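Cyclopenase asqI (Emericella nidulans, PDB 5YY3) catalyses the zinc-dependent ring contraction of 4'-methoxycyclopenin to 4'-methoxyviridicatin, with loss of methyl isocyanate, in aspoquinolone biosynthesis. Local coordinates at residues G404-A408 with N502-S506; L427-L431 with D441-T445; G463-Y467 with R527-D531; R492-A496 with W507-D511; V565-M571 with F641-R645. One frame throughout, in Å; residues are numbered along the deposited sequence.

Interaction 1 (G404-A408 with N502-S506)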
# COMPACT_ATOMS: atom_id res chain seq x y z
N GLY A 404 6.43 0.71 34.54
CA GLY A 404 5.39 1.63 34.98
C GLY A 404 4.00 1.01 35.01
O GLY A 404 3.25 1.23 35.96
N ARG A 405 3.63 0.25 33.99
CA ARG A 405 2.34 -0.43 33.99
C ARG A 405 2.21 -1.43 35.13
O ARG A 405 1.16 -1.51 35.78
CB ARG A 405 2.10 -1.14 32.65
CG ARG A 405 2.03 -0.19 31.47
CD ARG A 405 1.80 -0.95 30.16
NE ARG A 405 1.65 -0.01 29.05
CZ ARG A 405 0.47 0.44 28.65
NH1 ARG A 405 -0.63 0.05 29.28
NH2 ARG A 405 0.40 1.31 27.64
N LEU A 406 3.28 -2.20 35.38
CA LEU A 406 3.28 -3.20 36.45
C LEU A 406 3.06 -2.55 37.82
O LEU A 406 2.26 -3.02 38.63
CB LEU A 406 4.59 -3.98 36.46
CG LEU A 406 4.80 -4.97 35.32
CD1 LEU A 406 6.27 -5.31 35.21
CD2 LEU A 406 3.97 -6.24 35.53
N ALA A 407 3.80 -1.48 38.07
CA ALA A 407 3.76 -0.84 39.38
C ALA A 407 2.40 -0.17 39.56
O ALA A 407 1.78 -0.29 40.62
CB ALA A 407 4.90 0.17 39.52
N ALA A 408 1.94 0.50 38.51
CA ALA A 408 0.71 1.26 38.55
C ALA A 408 -0.51 0.39 38.88
O ALA A 408 -1.37 0.81 39.65
CB ALA A 408 0.49 1.99 37.23
N ASN A 502 -9.34 3.82 27.34
CA ASN A 502 -9.42 3.04 28.59
C ASN A 502 -8.08 2.52 29.12
O ASN A 502 -8.04 1.74 30.07
CB ASN A 502 -10.36 1.86 28.42
CG ASN A 502 -11.80 2.28 28.38
OD1 ASN A 502 -12.19 3.28 29.00
ND2 ASN A 502 -12.61 1.54 27.64
N ASP A 503 -6.99 2.92 28.48
CA ASP A 503 -5.67 2.62 28.98
C ASP A 503 -5.13 3.86 29.67
O ASP A 503 -4.95 4.90 29.02
CB ASP A 503 -4.75 2.19 27.83
CG ASP A 503 -3.31 2.05 28.26
OD1 ASP A 503 -3.07 1.71 29.44
OD2 ASP A 503 -2.42 2.26 27.41
N TYR A 504 -4.91 3.76 30.98
CA TYR A 504 -4.32 4.84 31.78
C TYR A 504 -3.12 5.49 31.10
O TYR A 504 -2.99 6.71 31.07
CB TYR A 504 -3.85 4.31 33.14
CG TYR A 504 -4.88 3.65 34.03
CD1 TYR A 504 -5.84 4.41 34.72
CD2 TYR A 504 -4.87 2.27 34.22
CE1 TYR A 504 -6.77 3.79 35.55
CE2 TYR A 504 -5.79 1.65 35.05
CZ TYR A 504 -6.74 2.42 35.71
OH TYR A 504 -7.66 1.81 36.55
N HIS A 505 -2.24 4.65 30.56
CA HIS A 505 -0.93 5.11 30.11
C HIS A 505 -0.99 5.70 28.73
O HIS A 505 0.02 6.21 28.23
CB HIS A 505 0.05 3.96 30.19
CG HIS A 505 0.03 3.27 31.51
ND1 HIS A 505 0.79 3.69 32.58
CD2 HIS A 505 -0.74 2.26 31.98
CE1 HIS A 505 0.52 2.94 33.63
NE2 HIS A 505 -0.41 2.07 33.29
N SER A 506 -2.18 5.66 28.11
CA SER A 506 -2.37 6.27 26.80
C SER A 506 -2.81 7.72 26.92
O SER A 506 -2.86 8.44 25.91
CB SER A 506 -3.39 5.48 25.99
OG SER A 506 -2.83 4.24 25.56
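The guanidinium of R405, reaching from helix 391-410, meets the carboxylate of D503: NH1 of R405 lies 3.0 Å from OD1 of D503, and NH2 of R405 lies 3.0 Å from OD2 of D503. Both are hydrogen bonds within a salt bridge. D503 is further occupied by its own turn, with S506 OG 2.7 Å from D503 OD2 and a weak bond of 3.3 Å from H505 N to D503 OD1. R405 has a second carboxylate, D244 of the second subunit, on NH1, while its NE goes to Q401 one helical turn back. The aliphatic part of R405 covers the H505 ring, a CH-pi contact with R405 CG 3.8 Å from its centroid. A408 CB sits at the ring edge, 3.7 Å from H505 CE1. H505 NE2 is buried without a polar partner. This bidentate arginine-aspartate bridge joins helix 391-410 to the 503-506 turn of the Ig-like domain at a subunit interface, with G404 about 9 Å from the side chain of zinc ligand H218.

Interaction 2 (L427-L431 with D441-T445)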
# COMPACT_ATOMS: atom_id res chain seq x y z
N LEU A 427 -16.27 21.40 29.33
CA LEU A 427 -14.90 21.38 28.84
C LEU A 427 -14.90 21.53 27.33
O LEU A 427 -15.61 20.81 26.63
CB LEU A 427 -14.19 20.09 29.26
CG LEU A 427 -12.75 19.90 28.77
CD1 LEU A 427 -11.88 21.03 29.29
CD2 LEU A 427 -12.21 18.54 29.22
N VAL A 428 -14.11 22.47 26.82
CA VAL A 428 -14.00 22.66 25.38
C VAL A 428 -12.52 22.75 24.94
O VAL A 428 -11.69 23.36 25.63
CB VAL A 428 -14.78 23.92 24.93
CG1 VAL A 428 -14.69 24.11 23.44
CG2 VAL A 428 -16.26 23.84 25.34
N VAL A 429 -12.19 22.14 23.81
CA VAL A 429 -10.92 22.41 23.12
C VAL A 429 -11.25 23.09 21.77
O VAL A 429 -12.05 22.55 21.00
CB VAL A 429 -10.09 21.10 22.89
CG1 VAL A 429 -8.71 21.41 22.32
CG2 VAL A 429 -9.94 20.33 24.21
N ARG A 430 -10.67 24.26 21.51
CA ARG A 430 -11.04 25.09 20.34
C ARG A 430 -9.85 25.71 19.67
O ARG A 430 -8.84 25.93 20.32
CB ARG A 430 -11.90 26.32 20.71
CG ARG A 430 -12.76 26.25 21.89
CD ARG A 430 -13.81 27.36 21.81
NE ARG A 430 -13.46 28.61 22.47
CZ ARG A 430 -14.37 29.53 22.76
NH1 ARG A 430 -15.62 29.31 22.40
NH2 ARG A 430 -14.04 30.65 23.38
N LEU A 431 -10.03 26.12 18.43
CA LEU A 431 -9.10 27.05 17.80
C LEU A 431 -9.16 28.40 18.50
O LEU A 431 -10.19 28.78 19.08
CB LEU A 431 -9.42 27.22 16.32
CG LEU A 431 -9.25 26.00 15.41
CD1 LEU A 431 -9.88 26.27 14.05
CD2 LEU A 431 -7.76 25.70 15.26
N ASP A 441 -16.71 24.54 17.88
CA ASP A 441 -16.01 24.07 19.08
C ASP A 441 -15.66 22.58 18.90
O ASP A 441 -16.50 21.78 18.48
CB ASP A 441 -16.87 24.22 20.35
CG ASP A 441 -17.06 25.66 20.78
OD1 ASP A 441 -16.39 26.57 20.23
OD2 ASP A 441 -17.88 25.88 21.70
N GLY A 442 -14.43 22.21 19.25
CA GLY A 442 -14.02 20.82 19.23
C GLY A 442 -13.52 20.34 17.88
O GLY A 442 -13.40 19.15 17.65
N HIS A 443 -13.23 21.27 16.97
CA HIS A 443 -12.63 20.91 15.69
C HIS A 443 -11.37 21.74 15.52
O HIS A 443 -11.44 22.94 15.21
CB HIS A 443 -13.60 21.13 14.51
CG HIS A 443 -14.85 20.31 14.61
ND1 HIS A 443 -15.09 19.22 13.80
CD2 HIS A 443 -15.91 20.40 15.45
CE1 HIS A 443 -16.25 18.67 14.13
NE2 HIS A 443 -16.77 19.37 15.13
N ILE A 444 -10.22 21.10 15.74
CA ILE A 444 -8.95 21.80 15.67
C ILE A 444 -8.01 21.20 14.60
O ILE A 444 -8.31 20.15 14.00
CB ILE A 444 -8.27 21.83 17.05
CG1 ILE A 444 -7.98 20.41 17.55
CG2 ILE A 444 -9.17 22.57 18.07
CD1 ILE A 444 -7.33 20.38 18.95
N THR A 445 -6.89 21.86 14.37
CA THR A 445 -6.14 21.64 13.14
C THR A 445 -4.61 21.55 13.29
O THR A 445 -3.97 22.38 13.95
CB THR A 445 -6.47 22.76 12.15
OG1 THR A 445 -7.89 22.90 12.09
CG2 THR A 445 -5.94 22.45 10.76
O HOH W 1 -12.41 24.70 17.34
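D441 opens the segment with its side chain. Its OD1 stands 3.6 Å from NH1 of R430, a salt bridge, and its CB rests 3.8 Å from CG1 of V428. Neither charge relies on this pair alone, since D441 OD1 also bonds Y439 and R430 NE is held by E468. Next comes G442, whose N makes a weak hydrogen bond of 3.0 Å to the carbonyl O of V429; the same oxygen takes a CA-H...O contact from G442 CA at 3.2 Å. With phi at 86°, a side chain here would be jammed against the preceding carbonyl, so glycine suits the bend. H443 turns its CB away from the first strand, but its carbonyl O is linked to L431 N through water 1, 2.9 Å from H443 O and 3.0 Å from L431 N. The water spans the gap where the two backbones diverge. I444 supplies the apolar part, with CD1 3.8 Å from V429 CG1 and CB 4.3 Å from L431 CD2. T445 N lies 4.0 Å from L431 CD2, the last touch of the contact. The axes of 427-431 and 443-445 run at 47° and approach to 5.8 Å, so this is no regular ladder: strand 422-431 pairs with strand 461-475, whereas strand 443-449 pairs with both 461-475 and the parallel strand 636-644.

Interaction 3 (G463-Y467 with R527-D531)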
# COMPACT_ATOMS: atom_id res chain seq x y z
N GLY A 463 3.10 20.99 12.78
CA GLY A 463 2.72 22.19 13.50
C GLY A 463 1.22 22.14 13.68
O GLY A 463 0.53 21.26 13.14
N HIS A 464 0.68 23.08 14.45
CA HIS A 464 -0.76 23.13 14.58
C HIS A 464 -1.24 24.58 14.66
O HIS A 464 -0.51 25.46 15.11
CB HIS A 464 -1.21 22.36 15.82
CG HIS A 464 -0.75 22.97 17.10
ND1 HIS A 464 -1.42 24.01 17.71
CD2 HIS A 464 0.33 22.70 17.88
CE1 HIS A 464 -0.77 24.35 18.82
NE2 HIS A 464 0.29 23.57 18.94
N GLU A 465 -2.47 24.81 14.21
CA GLU A 465 -3.08 26.12 14.39
C GLU A 465 -3.23 26.36 15.88
O GLU A 465 -3.40 25.41 16.64
CB GLU A 465 -4.45 26.22 13.69
CG GLU A 465 -4.42 26.03 12.19
CD GLU A 465 -3.48 26.99 11.48
OE1 GLU A 465 -3.20 28.08 12.04
OE2 GLU A 465 -3.02 26.64 10.36
N PRO A 466 -3.15 27.64 16.29
CA PRO A 466 -3.27 28.00 17.71
C PRO A 466 -4.56 27.46 18.32
O PRO A 466 -5.64 27.60 17.73
CB PRO A 466 -3.27 29.53 17.68
CG PRO A 466 -2.49 29.85 16.45
CD PRO A 466 -2.87 28.81 15.45
N TYR A 467 -4.45 26.83 19.49
CA TYR A 467 -5.62 26.32 20.18
C TYR A 467 -5.67 26.84 21.61
O TYR A 467 -4.73 27.44 22.13
CB TYR A 467 -5.66 24.78 20.16
CG TYR A 467 -4.67 24.09 21.07
CD1 TYR A 467 -4.96 23.87 22.41
CD2 TYR A 467 -3.44 23.64 20.58
CE1 TYR A 467 -4.05 23.25 23.26
CE2 TYR A 467 -2.52 22.99 21.42
CZ TYR A 467 -2.84 22.80 22.76
OH TYR A 467 -1.94 22.18 23.62
N ARG A 527 -7.22 28.65 28.96
CA ARG A 527 -5.79 28.41 28.83
C ARG A 527 -5.36 28.36 27.37
O ARG A 527 -5.92 27.59 26.58
CB ARG A 527 -5.39 27.10 29.51
CG ARG A 527 -5.60 27.08 31.01
CD ARG A 527 -4.47 27.79 31.69
NE ARG A 527 -3.24 27.02 31.62
CZ ARG A 527 -2.04 27.51 31.93
NH1 ARG A 527 -1.95 28.79 32.30
NH2 ARG A 527 -0.95 26.75 31.86
N LEU A 528 -4.35 29.15 27.00
CA LEU A 528 -3.79 29.07 25.64
C LEU A 528 -2.84 27.89 25.52
O LEU A 528 -2.28 27.41 26.54
CB LEU A 528 -3.06 30.37 25.26
CG LEU A 528 -3.86 31.68 25.45
CD1 LEU A 528 -3.04 32.88 24.98
CD2 LEU A 528 -5.21 31.63 24.75
N ASP A 529 -2.65 27.41 24.28
CA ASP A 529 -1.67 26.36 23.99
C ASP A 529 -0.27 26.77 24.45
O ASP A 529 0.50 25.95 25.00
CB ASP A 529 -1.65 26.04 22.48
CG ASP A 529 -1.57 27.29 21.59
OD1 ASP A 529 -1.61 28.43 22.10
OD2 ASP A 529 -1.48 27.14 20.34
N THR A 530 0.05 28.04 24.24
CA THR A 530 1.40 28.55 24.42
C THR A 530 1.71 28.83 25.89
O THR A 530 2.83 29.20 26.23
CB THR A 530 1.62 29.84 23.58
OG1 THR A 530 0.49 30.71 23.72
CG2 THR A 530 1.77 29.50 22.09
N ASP A 531 0.71 28.64 26.76
CA ASP A 531 0.92 28.82 28.20
C ASP A 531 1.00 27.48 28.93
O ASP A 531 1.20 27.43 30.14
CB ASP A 531 -0.21 29.69 28.80
CG ASP A 531 -0.13 31.16 28.35
OD1 ASP A 531 1.00 31.65 28.09
OD2 ASP A 531 -1.19 31.81 28.24
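Strands 461-475 and 523-528 are antiparallel neighbours in the sheet of the hemocyanin-type Ig-like domain, and this contact lies where their pairing gives way to a 3-10 turn at residues 529-531. The hydrogen bonds converge on one pair of residues. D529 N gives a bond of 3.0 Å to Y467 O, backbone to backbone, and Y467 N returns one of 3.1 Å to the side-chain oxygen OD2 of D529. The aspartate thus answers the NH of Y467 with its carboxylate, where a continuing strand would use a carbonyl. Y467 O also takes a hydrogen bond from Q432, which adds the loop after strand 422-431 to the junction. Within the first segment, H464 ND1 bonds E465 O at 2.7 Å, while H464 NE2 pairs with Q559. Two residues before D529, R527 turns its side chain from the first segment, and its NE makes a salt bridge to D511.

Van der Waals contacts surround this polar centre. D529 OD2 also lies 3.3 Å from H464 CE1, at the edge of the ring, and 3.3 Å from P466 CA. The aromatic contribution comes from Y467, whose ring lies flat beneath the aspartate: CB of D529 sits 3.4 Å from the centroid of the Y467 ring, 14° off its normal, in a CH-pi contact.

Interaction 4 (R492-A496 with W507-D511)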
# COMPACT_ATOMS: atom_id res chain seq x y z
N ARG A 492 -6.22 19.79 35.83
CA ARG A 492 -5.31 18.91 35.12
C ARG A 492 -5.94 18.38 33.84
O ARG A 492 -6.94 17.65 33.89
CB ARG A 492 -4.88 17.75 36.02
CG ARG A 492 -4.34 18.20 37.35
CD ARG A 492 -4.15 17.04 38.28
NE ARG A 492 -3.57 17.48 39.53
CZ ARG A 492 -2.27 17.52 39.78
NH1 ARG A 492 -1.41 17.11 38.86
NH2 ARG A 492 -1.84 17.95 40.96
N LEU A 493 -5.36 18.74 32.71
CA LEU A 493 -5.92 18.39 31.40
C LEU A 493 -5.12 17.31 30.67
O LEU A 493 -3.90 17.43 30.48
CB LEU A 493 -6.01 19.63 30.51
CG LEU A 493 -6.38 19.39 29.05
CD1 LEU A 493 -7.83 19.03 28.89
CD2 LEU A 493 -6.01 20.58 28.18
N PHE A 494 -5.83 16.26 30.25
CA PHE A 494 -5.28 15.16 29.47
C PHE A 494 -6.14 14.91 28.22
O PHE A 494 -7.36 15.18 28.22
CB PHE A 494 -5.22 13.87 30.30
CG PHE A 494 -4.20 13.89 31.42
CD1 PHE A 494 -4.49 14.51 32.63
CD2 PHE A 494 -2.98 13.23 31.28
CE1 PHE A 494 -3.56 14.51 33.67
CE2 PHE A 494 -2.05 13.21 32.31
CZ PHE A 494 -2.34 13.85 33.52
N ILE A 495 -5.52 14.40 27.16
CA ILE A 495 -6.26 13.89 26.01
C ILE A 495 -5.82 12.47 25.68
O ILE A 495 -4.75 12.02 26.08
CB ILE A 495 -6.09 14.77 24.75
CG1 ILE A 495 -4.64 14.70 24.23
CG2 ILE A 495 -6.58 16.21 25.02
CD1 ILE A 495 -4.38 15.54 22.98
N ALA A 496 -6.67 11.78 24.93
CA ALA A 496 -6.41 10.41 24.53
C ALA A 496 -7.15 10.14 23.23
O ALA A 496 -8.28 10.58 23.06
CB ALA A 496 -6.84 9.44 25.61
N TRP A 507 -3.12 8.16 28.13
CA TRP A 507 -3.52 9.53 28.32
C TRP A 507 -2.31 10.43 28.25
O TRP A 507 -1.30 10.20 28.92
CB TRP A 507 -4.28 9.69 29.63
CG TRP A 507 -5.66 9.19 29.49
CD1 TRP A 507 -6.10 7.91 29.70
CD2 TRP A 507 -6.81 9.94 29.05
NE1 TRP A 507 -7.45 7.82 29.43
CE2 TRP A 507 -7.91 9.06 29.04
CE3 TRP A 507 -7.01 11.28 28.69
CZ2 TRP A 507 -9.19 9.46 28.67
CZ3 TRP A 507 -8.29 11.68 28.31
CH2 TRP A 507 -9.36 10.78 28.31
N ILE A 508 -2.43 11.45 27.40
CA ILE A 508 -1.39 12.44 27.14
C ILE A 508 -1.64 13.73 27.94
O ILE A 508 -2.72 14.33 27.82
CB ILE A 508 -1.35 12.79 25.65
CG1 ILE A 508 -1.00 11.56 24.81
CG2 ILE A 508 -0.41 13.96 25.39
CD1 ILE A 508 -1.15 11.79 23.31
N GLU A 509 -0.67 14.17 28.73
CA GLU A 509 -0.83 15.38 29.52
C GLU A 509 -0.71 16.62 28.64
O GLU A 509 0.24 16.74 27.88
CB GLU A 509 0.18 15.44 30.67
CG GLU A 509 -0.17 16.54 31.71
CD GLU A 509 0.95 16.83 32.70
OE1 GLU A 509 1.97 16.13 32.65
OE2 GLU A 509 0.82 17.77 33.53
N MET A 510 -1.66 17.53 28.77
CA MET A 510 -1.71 18.71 27.91
C MET A 510 -1.56 20.01 28.70
O MET A 510 -1.15 21.05 28.16
CB MET A 510 -3.02 18.72 27.12
CG MET A 510 -3.12 17.55 26.11
SD MET A 510 -1.80 17.64 24.86
CE MET A 510 -2.40 19.03 23.91
N ASP A 511 -1.89 19.95 29.99
CA ASP A 511 -1.83 21.16 30.81
C ASP A 511 -2.11 20.88 32.27
O ASP A 511 -2.75 19.89 32.63
CB ASP A 511 -2.83 22.21 30.32
CG ASP A 511 -2.37 23.63 30.59
OD1 ASP A 511 -1.35 23.81 31.29
OD2 ASP A 511 -3.03 24.57 30.09
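A classic beta bulge interrupts this antiparallel hairpin: M510 and D511 both face L493, whose carbonyl O accepts from M510 N at 2.8 Å and from D511 N at 3.3 Å. L493 N closes the site with a 2.9 Å bond to D511 O. Past the bulge, regular pairing resumes between I495 and I508, with I495 N 2.9 Å from I508 O and I508 N 2.7 Å from I495 O. Between these pairs, F494 and E509 form a non-hydrogen-bonded pair, E509 CG lying over the F494 ring. At the hairpin's turn end the W507 indole folds back across the first strand, with A496 CB 3.4 Å from the centroid of its six-membered ring. W507 NE1 bonds M501 O. On the face bearing I495 and I508, I495 CG1 meets M510 CG at 3.7 Å. Strand 571-580 flanks strand 487-497 on its other edge, F606 stacks on W507, and helix 210-231 packs against I508 and M510.

Interaction 5 (V565-M571 with F641-R645)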
# COMPACT_ATOMS: atom_id res chain seq x y z
N VAL A 565 -1.08 14.47 15.31
CA VAL A 565 -1.29 14.98 13.95
C VAL A 565 -2.76 14.85 13.49
O VAL A 565 -3.26 15.69 12.74
CB VAL A 565 -0.32 14.28 12.95
CG1 VAL A 565 -0.61 12.78 12.86
CG2 VAL A 565 -0.37 14.92 11.56
N GLY A 566 -3.47 13.82 13.96
CA GLY A 566 -4.86 13.63 13.60
C GLY A 566 -5.05 12.99 12.24
O GLY A 566 -4.11 12.46 11.65
N LYS A 567 -6.29 13.03 11.74
CA LYS A 567 -6.59 12.49 10.41
C LYS A 567 -7.25 13.54 9.52
O LYS A 567 -7.88 14.48 10.02
CB LYS A 567 -7.48 11.26 10.53
CG LYS A 567 -6.74 10.07 11.12
CD LYS A 567 -7.70 8.98 11.56
CE LYS A 567 -6.98 7.66 11.74
NZ LYS A 567 -7.97 6.58 11.97
N VAL A 568 -7.12 13.38 8.20
CA VAL A 568 -7.67 14.35 7.25
C VAL A 568 -9.16 14.58 7.51
O VAL A 568 -9.63 15.73 7.53
CB VAL A 568 -7.45 13.90 5.79
CG1 VAL A 568 -8.24 14.80 4.80
CG2 VAL A 568 -5.95 13.90 5.46
N GLU A 569 -9.88 13.50 7.77
CA GLU A 569 -11.32 13.54 8.03
C GLU A 569 -11.67 14.00 9.44
O GLU A 569 -12.84 14.19 9.75
CB GLU A 569 -11.94 12.17 7.79
CG GLU A 569 -11.66 11.15 8.87
CD GLU A 569 -10.49 10.22 8.53
OE1 GLU A 569 -9.61 10.59 7.71
OE2 GLU A 569 -10.46 9.12 9.12
N GLY A 570 -10.66 14.16 10.30
CA GLY A 570 -10.88 14.59 11.68
C GLY A 570 -10.93 13.42 12.65
O GLY A 570 -11.93 12.70 12.72
N MET A 571 -9.86 13.22 13.41
CA MET A 571 -9.74 12.05 14.26
C MET A 571 -10.31 12.32 15.64
O MET A 571 -10.04 13.36 16.24
CB MET A 571 -8.28 11.63 14.36
CG MET A 571 -8.02 10.42 15.24
SD MET A 571 -6.27 10.00 15.19
CE MET A 571 -6.14 8.72 16.45
N PHE A 641 -13.48 15.78 21.02
CA PHE A 641 -13.11 16.76 20.00
C PHE A 641 -12.41 16.02 18.88
O PHE A 641 -12.08 14.85 19.02
CB PHE A 641 -12.21 17.87 20.57
CG PHE A 641 -10.84 17.39 20.99
CD1 PHE A 641 -10.66 16.71 22.18
CD2 PHE A 641 -9.72 17.65 20.20
CE1 PHE A 641 -9.40 16.27 22.57
CE2 PHE A 641 -8.47 17.23 20.60
CZ PHE A 641 -8.31 16.54 21.79
N LYS A 642 -12.18 16.70 17.78
CA LYS A 642 -11.54 16.06 16.66
C LYS A 642 -10.33 16.85 16.21
O LYS A 642 -10.34 18.09 16.20
CB LYS A 642 -12.54 15.89 15.50
CG LYS A 642 -13.64 14.85 15.76
CD LYS A 642 -14.47 14.62 14.48
CE LYS A 642 -15.81 13.96 14.77
NZ LYS A 642 -16.50 13.54 13.51
N ILE A 643 -9.28 16.14 15.85
CA ILE A 643 -8.11 16.75 15.23
C ILE A 643 -8.07 16.41 13.75
O ILE A 643 -8.14 15.23 13.37
CB ILE A 643 -6.82 16.29 15.92
CG1 ILE A 643 -6.93 16.55 17.42
CG2 ILE A 643 -5.63 17.02 15.34
CD1 ILE A 643 -5.74 16.08 18.19
N TYR A 644 -7.94 17.45 12.93
CA TYR A 644 -7.90 17.37 11.47
C TYR A 644 -6.49 17.61 10.95
O TYR A 644 -5.84 18.60 11.28
CB TYR A 644 -8.84 18.40 10.84
CG TYR A 644 -10.31 18.17 11.10
CD1 TYR A 644 -10.86 18.42 12.36
CD2 TYR A 644 -11.17 17.71 10.09
CE1 TYR A 644 -12.21 18.20 12.61
CE2 TYR A 644 -12.51 17.49 10.33
CZ TYR A 644 -13.02 17.73 11.59
OH TYR A 644 -14.36 17.51 11.84
N ARG A 645 -6.03 16.69 10.11
CA ARG A 645 -4.72 16.76 9.50
C ARG A 645 -4.79 17.53 8.18
O ARG A 645 -5.75 17.40 7.42
CB ARG A 645 -4.18 15.36 9.26
CG ARG A 645 -2.78 15.30 8.77
CD ARG A 645 -2.29 13.86 8.79
NE ARG A 645 -2.82 13.07 7.69
CZ ARG A 645 -3.31 11.84 7.83
NH1 ARG A 645 -3.37 11.28 9.03
NH2 ARG A 645 -3.76 11.19 6.76
O HOH W 2 -8.25 18.26 7.27
O HOH W 3 -14.68 12.07 11.65
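V565 begins the segment by laying CG2 3.5 Å from R645 CD. At G566 the backbone has positive phi and passes so close to I643 O that a CB would clash; G566 O accepts from R645 NH1 at 3.0 Å. K567 then bridges the strand, its N weakly bonded to I643 O (3.3 Å) and its O taking R645 N at 2.9 Å. V568 N lies over one face of the R645 guanidinium, whose NH2 forms a salt bridge to D165 of the third subunit, and water 2 joins V568 O to R645 O. E569 carries the chain round to G570, where CA packs 3.5 Å from the Y644 ring centroid; a CB would collide with that ring, while Y644 OH goes to H443. M571 closes the pairing, M571 N to I643 O at 2.6 Å and I643 N to M571 O at 2.9 Å. The arrangement is a type I beta turn, K567 to G570, leading into the antiparallel pairing of strands 571-580 and 636-644 in the Ig-like sheet.

Interaction 4 is wholly buried and interaction 1 largely so, whereas 2, 3 and 5 are only partly buried, farther from the chain's centre. Interactions 2 to 5 all belong to the sheet of the Ig-like domain; interaction 1 ties that domain to a helix and relies on charge rather than strand pairing. Direct contacts link them: T445 to E465 joins 2 with 3, G442 to K642 joins 2 with 5, S506 touches A496 between 1 and 4, and I495 meets F641 between 4 and 5. Bulged antiparallel pairing dominates 4, glycine turns shape 5, water and weak bonds fill 2, and in 3 the D529 carboxylate stands in for a backbone acceptor. Other subunits reach 1 and 5.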